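Local coordinates for protein eukaryotic translation initiation factor 4 gamma 5 (Trypanosoma cruzi, PDB 6OZU) that probably acts as a scaffold in translation initiation, its helical MIF4G domain serving to bind partner factors such as an eIF4A-type helicase, at residues E206-M209 and H210-P213. Sequence-based numbering, arbitrary orientation.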
ATOM      1  N   GLU A 206       4.129  -5.216  16.349  1.00 48.25           N
ATOM      2  CA  GLU A 206       3.984  -5.476  17.791  1.00 50.27           C
ATOM      3  C   GLU A 206       2.546  -5.882  18.110  1.00 55.64           C
ATOM      4  O   GLU A 206       2.347  -6.716  18.988  1.00 58.60           O
ATOM      5  CB  GLU A 206       4.399  -4.269  18.646  1.00 52.60           C
ATOM      6  CG  GLU A 206       5.901  -4.064  18.774  1.00 63.37           C
ATOM      7  CD  GLU A 206       6.665  -5.012  19.686  1.00 98.37           C
ATOM      8  OE1 GLU A 206       7.768  -5.439  19.280  1.00 95.54           O
ATOM      9  OE2 GLU A 206       6.176  -5.325  20.795  1.00105.37           O
ATOM     10  N   GLU A 207       1.547  -5.316  17.387  1.00 49.49           N
ATOM     11  CA  GLU A 207       0.134  -5.666  17.523  1.00 49.80           C
ATOM     12  C   GLU A 207      -0.144  -7.095  17.081  1.00 56.77           C
ATOM     13  O   GLU A 207      -0.836  -7.821  17.787  1.00 59.23           O
ATOM     14  CB  GLU A 207      -0.760  -4.699  16.760  1.00 49.96           C
ATOM     15  CG  GLU A 207      -1.142  -3.501  17.586  1.00 56.93           C
ATOM     16  CD  GLU A 207      -2.064  -2.515  16.906  1.00 74.67           C
ATOM     17  OE1 GLU A 207      -3.268  -2.481  17.258  1.00 69.46           O
ATOM     18  OE2 GLU A 207      -1.572  -1.765  16.031  1.00 65.60           O
ATOM     19  N   LEU A 208       0.407  -7.513  15.932  1.00 53.04           N
ATOM     20  CA  LEU A 208       0.278  -8.880  15.421  1.00 53.24           C
ATOM     21  C   LEU A 208       0.856  -9.894  16.429  1.00 64.85           C
ATOM     22  O   LEU A 208       0.410 -11.035  16.480  1.00 67.35           O
ATOM     23  CB  LEU A 208       0.993  -9.021  14.067  1.00 50.33           C
ATOM     24  CG  LEU A 208       0.436  -8.204  12.907  1.00 51.63           C
ATOM     25  CD1 LEU A 208       1.491  -7.996  11.863  1.00 50.47           C
ATOM     26  CD2 LEU A 208      -0.802  -8.836  12.320  1.00 48.33           C
ATOM     27  N   MET A 209       1.818  -9.462  17.246  1.00 63.76           N
ATOM     28  CA  MET A 209       2.444 -10.276  18.278  1.00 66.14           C
ATOM     29  C   MET A 209       1.512 -10.579  19.433  1.00 72.27           C
ATOM     30  O   MET A 209       1.786 -11.487  20.224  1.00 73.24           O
ATOM     31  CB  MET A 209       3.643  -9.542  18.808  1.00 69.09           C
ATOM     32  CG  MET A 209       4.814  -9.765  17.999  1.00 72.71           C
ATOM     33  SD  MET A 209       6.150  -9.667  19.095  1.00 79.70           S
ATOM     34  CE  MET A 209       5.743 -11.081  20.204  1.00 79.00           C
ATOM     35  N   HIS A 210       0.446  -9.782  19.571  1.00 68.82           N
ATOM     36  CA  HIS A 210      -0.544  -9.971  20.620  1.00 69.99           C
ATOM     37  C   HIS A 210      -1.831 -10.494  19.975  1.00 74.08           C
ATOM     38  O   HIS A 210      -2.932 -10.041  20.288  1.00 76.12           O
ATOM     39  CB  HIS A 210      -0.687  -8.696  21.470  1.00 71.13           C
ATOM     40  CG  HIS A 210       0.574  -8.363  22.219  1.00 74.60           C
ATOM     41  ND1 HIS A 210       1.472  -7.417  21.741  1.00 75.02           N
ATOM     42  CD2 HIS A 210       1.085  -8.914  23.347  1.00 77.83           C
ATOM     43  CE1 HIS A 210       2.477  -7.397  22.608  1.00 75.07           C
ATOM     44  NE2 HIS A 210       2.294  -8.284  23.588  1.00 77.12           N
ATOM     45  N   MET A 211      -1.653 -11.452  19.026  1.00 68.13           N
ATOM     46  CA  MET A 211      -2.693 -12.154  18.268  1.00 67.57           C
ATOM     47  C   MET A 211      -2.450 -13.665  18.284  1.00 72.63           C
ATOM     48  O   MET A 211      -2.812 -14.388  17.350  1.00 71.87           O
ATOM     49  CB  MET A 211      -2.806 -11.602  16.846  1.00 68.05           C
ATOM     50  CG  MET A 211      -3.501 -10.275  16.795  1.00 71.96           C
ATOM     51  SD  MET A 211      -3.590  -9.628  15.117  1.00 74.69           S
ATOM     52  CE  MET A 211      -4.120  -7.974  15.473  1.00 71.62           C
ATOM     53  N   HIS A 212      -1.841 -14.123  19.390  1.00 72.68           N
ATOM     54  CA  HIS A 212      -1.479 -15.489  19.766  1.00 74.75           C
ATOM     55  C   HIS A 212      -0.610 -16.204  18.713  1.00 77.87           C
ATOM     56  O   HIS A 212      -0.979 -17.286  18.241  1.00 78.82           O
ATOM     57  CB  HIS A 212      -2.726 -16.293  20.155  1.00 78.48           C
ATOM     58  CG  HIS A 212      -3.524 -15.602  21.221  1.00 84.46           C
ATOM     59  ND1 HIS A 212      -3.156 -15.670  22.563  1.00 88.43           N
ATOM     60  CD2 HIS A 212      -4.584 -14.770  21.101  1.00 86.74           C
ATOM     61  CE1 HIS A 212      -4.031 -14.917  23.213  1.00 89.42           C
ATOM     62  NE2 HIS A 212      -4.911 -14.356  22.375  1.00 88.85           N
ATOM     63  N   PRO A 213       0.584 -15.636  18.372  1.00 71.77           N
ATOM     64  CA  PRO A 213       1.466 -16.306  17.415  1.00 68.81           C
ATOM     65  C   PRO A 213       2.094 -17.566  18.005  1.00 71.49           C
ATOM     66  O   PRO A 213       2.315 -17.653  19.222  1.00 71.95           O
ATOM     67  CB  PRO A 213       2.543 -15.248  17.144  1.00 69.06           C
ATOM     68  CG  PRO A 213       2.595 -14.436  18.345  1.00 74.98           C
ATOM     69  CD  PRO A 213       1.195 -14.374  18.846  1.00 72.53           C
TER
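The ring of His210 folds back over the last turn of helix 194-208. Its ND1 donates a hydrogen bond of 3.0 Å to Glu206 O. The bond is bent, with 137° at the hydrogen, and the carbonyl oxygen lies out of the ring plane. CG of His210 sits beside its own backbone N (chi1 -64°), which turns the ring back toward the helix end. Met209 O lies over one ring face. The backbone N of His210 bonds to Glu207 O at 2.9 Å. A type I turn from Leu208 to Met211 overlaps this bond, with a weak hydrogen bond from Met211 N to Leu208 O at 3.3 Å.

The extended chain of Met211 runs back along the helix end, and its SD meets Leu208 CD2 at 4.0 Å. Leu208 itself is buried against Leu157 of helix 150-162. The Pro213 ring comes up to the carbonyl of Met209, with CD 3.3 Å from Met209 O. The Met209 side chain packs on Leu221 and Leu222 of helix 215-235.

The last carbonyls of a helix lack their usual i+4 amide donors. Here ND1 adds to a weak bond from Met209 N at Glu206 O, and His210 N serves Glu207 O. Leu208 O is shared by Met211 N, weakly, and Tyr162 OH. The ND1 bond implies a proton on ND1, whatever the state of NE2, and ties the exposed ring to the end of helix 194-208.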